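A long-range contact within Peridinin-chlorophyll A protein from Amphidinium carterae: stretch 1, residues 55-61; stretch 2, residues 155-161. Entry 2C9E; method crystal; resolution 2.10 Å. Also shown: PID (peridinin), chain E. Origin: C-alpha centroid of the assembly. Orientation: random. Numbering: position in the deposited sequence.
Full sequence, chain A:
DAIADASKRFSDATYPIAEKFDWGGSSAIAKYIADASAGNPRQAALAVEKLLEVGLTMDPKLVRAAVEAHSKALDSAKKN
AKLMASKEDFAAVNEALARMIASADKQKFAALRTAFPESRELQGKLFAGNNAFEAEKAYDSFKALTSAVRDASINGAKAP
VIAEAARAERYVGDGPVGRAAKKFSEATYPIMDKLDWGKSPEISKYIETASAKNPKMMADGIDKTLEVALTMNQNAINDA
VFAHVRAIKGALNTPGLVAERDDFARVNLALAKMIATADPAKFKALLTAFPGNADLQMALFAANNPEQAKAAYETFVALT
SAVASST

Stretch 1 (55-61) GLTMDPK
Stretch 2, residues 155-161: NGAKAPV

No direct hydrogen bond joins these two stretches, although they bury 357 Å² between them; where polar groups are linked across the gap, water does the linking. One water donates to Leu56 O and to Pro160 O, at 2.9 Å from each. A second donates to Thr57 O at 3.1 Å and accepts from Lys158 N at 2.6 Å.

Each stretch is shaped by a type I turn. Gly55 to Met58 forms the first (Leu56 phi/psi -79/-4, Thr57 -100/-11), closed by a weak bond from Met58 N to Gly55 O of 3.4 Å. Gly156 to Ala159 forms the second (Ala157 -64/-11, Lys158 -115/26), with Ala159 N donating to Gly156 O at 3.1 Å. After the turns the chains extend, Met58 at -78/160, Asp59 at -76/112, Ala159 at -60/144 and Pro160 at -75/153. The register is set by CA-CA distances of 4.3 Å for Thr57 and Ala159, 4.9 Å for Asp59 and Lys158, and 6.9 Å for Pro60 and Pro160.

Backbone carbonyls of stretch 1 rest largely on carbon. Thr57 O lies 3.3 Å from Gly156 CA, with an angle of 132° at the hydrogen, a CA-H...O contact, and 3.5 Å from Ala159 CA. Leu56 O is 3.5 Å from both Ala159 CB and Pro160 CD, while Met58 O approaches Pro160 CD to 3.3 Å. Gly156 has phi/psi 78/12, a positive phi that favours glycine; an ideal CB there would lie 3.6 Å from Thr57 O. The side chains of Thr57 (chi1 p) and Met58 (m, t, t) start away from stretch 2, and their closest contacts run through the backbone carbonyl oxygens.

The prolines supply the apolar side-chain contact: Pro60 CG (ring C-gamma exo) sits 3.7 Å from Pro160 CB (C-gamma endo). Pro60 CD also lies 3.5 Å from Lys158 O.

Asp59, chi1 t and chi2 -16°, caps the helix beginning at Pro60 by accepting from Lys61 N at OD1 (3.0 Å, 142°). Lys61, with chi1 -73°, chi2 114°, chi3 -87° and chi4 164°, brings NZ to 3.1 Å from the same Asp59 OD1, a salt bridge whose hydrogen bond is weak. The CA-to-CB bond of Lys158 points toward stretch 1; with chi1 -49°, chi2 -126°, chi3 66° and chi4 174° its CD lies 3.8 Å from Asp59 OD2, and no salt bridge forms.

Leu56 (m, t) instead places CD2 3.6 Å from peridinin C31.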

# COMPACT_ATOMS: atom_id res chain seq x y z
N GLY A 55 2.19 9.83 -4.45
CA GLY A 55 3.31 8.93 -4.62
C GLY A 55 3.93 9.15 -5.99
O GLY A 55 5.15 8.96 -6.18
N LEU A 56 3.10 9.58 -6.94
CA LEU A 56 3.55 9.80 -8.30
C LEU A 56 4.30 11.12 -8.48
O LEU A 56 4.82 11.38 -9.54
CB LEU A 56 2.37 9.72 -9.28
CG LEU A 56 1.99 8.30 -9.72
CD1 LEU A 56 0.74 8.29 -10.61
CD2 LEU A 56 3.12 7.70 -10.49
N THR A 57 4.38 11.93 -7.43
CA THR A 57 5.11 13.20 -7.53
C THR A 57 6.51 13.08 -6.92
O THR A 57 7.34 13.96 -7.09
CB THR A 57 4.40 14.36 -6.79
OG1 THR A 57 4.32 14.07 -5.38
CG2 THR A 57 3.00 14.62 -7.36
N MET A 58 6.77 11.97 -6.23
CA MET A 58 8.04 11.71 -5.56
C MET A 58 9.18 11.25 -6.46
O MET A 58 8.96 10.73 -7.56
CB MET A 58 7.82 10.66 -4.47
CG MET A 58 6.89 11.15 -3.33
SD MET A 58 6.37 9.79 -2.21
CE MET A 58 5.47 10.70 -0.94
N ASP A 59 10.39 11.43 -5.95
CA ASP A 59 11.60 11.03 -6.64
C ASP A 59 11.72 9.49 -6.51
O ASP A 59 11.96 8.96 -5.43
CB ASP A 59 12.76 11.73 -5.95
CG ASP A 59 14.10 11.39 -6.56
OD1 ASP A 59 14.22 10.40 -7.31
OD2 ASP A 59 15.05 12.13 -6.26
N PRO A 60 11.58 8.76 -7.62
CA PRO A 60 11.69 7.30 -7.50
C PRO A 60 12.91 6.78 -6.72
O PRO A 60 12.83 5.75 -6.03
CB PRO A 60 11.66 6.82 -8.96
CG PRO A 60 10.90 7.94 -9.71
CD PRO A 60 11.43 9.18 -9.03
N LYS A 61 14.05 7.47 -6.85
CA LYS A 61 15.25 7.00 -6.13
C LYS A 61 15.01 7.00 -4.62
O LYS A 61 15.42 6.08 -3.90
CB LYS A 61 16.48 7.87 -6.46
CG LYS A 61 17.09 7.64 -7.89
CD LYS A 61 16.94 8.89 -8.83
CE LYS A 61 15.58 8.91 -9.59
NZ LYS A 61 15.22 10.23 -10.19
N ASN A 155 9.63 20.15 -4.02
CA ASN A 155 8.24 20.21 -4.44
C ASN A 155 7.78 19.39 -5.69
O ASN A 155 7.06 19.93 -6.57
CB ASN A 155 7.90 21.67 -4.61
CG ASN A 155 6.42 21.92 -4.74
OD1 ASN A 155 5.62 21.21 -4.17
ND2 ASN A 155 6.06 22.98 -5.44
N GLY A 156 8.18 18.12 -5.74
CA GLY A 156 7.82 17.21 -6.82
C GLY A 156 8.57 17.36 -8.13
O GLY A 156 8.19 16.79 -9.15
N ALA A 157 9.66 18.12 -8.10
CA ALA A 157 10.43 18.37 -9.31
C ALA A 157 11.07 17.13 -9.93
O ALA A 157 11.56 17.19 -11.05
CB ALA A 157 11.49 19.44 -9.02
N LYS A 158 11.07 16.01 -9.21
CA LYS A 158 11.67 14.81 -9.77
C LYS A 158 10.61 13.74 -9.98
O LYS A 158 10.91 12.55 -9.96
CB LYS A 158 12.78 14.28 -8.86
CG LYS A 158 13.77 15.34 -8.44
CD LYS A 158 15.16 14.93 -8.76
CE LYS A 158 15.36 14.83 -10.28
NZ LYS A 158 16.78 14.56 -10.71
N ALA A 159 9.38 14.17 -10.17
CA ALA A 159 8.31 13.22 -10.40
C ALA A 159 8.73 12.50 -11.65
O ALA A 159 9.35 13.09 -12.54
CB ALA A 159 6.97 13.96 -10.64
N PRO A 160 8.43 11.20 -11.74
CA PRO A 160 8.80 10.44 -12.94
C PRO A 160 7.88 10.76 -14.13
O PRO A 160 6.72 11.17 -13.95
CB PRO A 160 8.67 8.99 -12.49
CG PRO A 160 7.58 9.07 -11.50
CD PRO A 160 7.91 10.30 -10.70
N VAL A 161 8.42 10.61 -15.34
CA VAL A 161 7.66 10.85 -16.55
C VAL A 161 6.75 9.64 -16.66
O VAL A 161 7.19 8.51 -16.45
CB VAL A 161 8.58 10.91 -17.81
CG1 VAL A 161 7.72 10.98 -19.06
CG2 VAL A 161 9.51 12.13 -17.75
C1 PID E . -1.03 21.56 11.16
C2 PID E . -0.97 22.69 12.19
C3 PID E . 0.24 23.59 11.89
C4 PID E . 1.50 22.72 12.01
C5 PID E . 1.61 21.70 10.88
C6 PID E . 0.27 21.03 10.54
C7 PID E . 0.35 19.70 10.11
C8 PID E . 0.19 19.26 8.80
C9 PID E . 0.30 17.91 8.45
C10 PID E . 0.58 16.86 9.32
C11 PID E . 0.17 17.39 7.23
C12 PID E . 0.37 16.08 7.30
C13 PID E . 0.43 15.21 6.21
C14 PID E . 0.67 13.83 6.24
C15 PID E . 0.74 13.15 5.02
C16 PID E . 1.01 11.79 4.84
C17 PID E . 1.14 11.28 3.55
C18 PID E . 1.50 9.95 3.30
C19 PID E . 1.70 9.46 2.01
C20 PID E . 2.12 8.14 1.81
C21 PID E . 2.40 7.55 0.58
C22 PID E . 2.83 6.22 0.54
C23 PID E . 3.15 5.56 -0.54
C24 PID E . 3.47 4.89 -1.63
C25 PID E . 4.91 4.84 -2.17
C26 PID E . 4.91 5.27 -3.64
C27 PID E . 3.88 4.51 -4.49
C28 PID E . 2.47 4.63 -3.91
C29 PID E . 2.39 4.18 -2.45
C30 PID E . 4.81 4.93 -6.67
C31 PID E . 4.76 5.67 -8.01
CM1 PID E . -2.20 20.59 11.38
CM2 PID E . 2.64 20.66 11.36
CM3 PID E . 2.18 22.40 9.65
CM4 PID E . 0.93 13.11 7.56
CM5 PID E . 2.25 8.34 -0.72
CM6 PID E . 5.83 5.78 -1.39
CM7 PID E . 5.47 3.42 -2.07
CM8 PID E . 1.00 4.49 -1.88
O1 PID E . -0.65 21.86 9.81
O2 PID E . 0.29 24.66 12.84
O3 PID E . 0.77 16.94 10.54
O4 PID E . 0.62 15.71 8.59
O5 PID E . 2.61 2.77 -2.39
O6 PID E . 3.81 5.17 -5.77
O7 PID E . 5.75 4.17 -6.42
O HOH W 1 4.25 11.31 -12.41
O HOH W 2 10.24 14.93 -7.00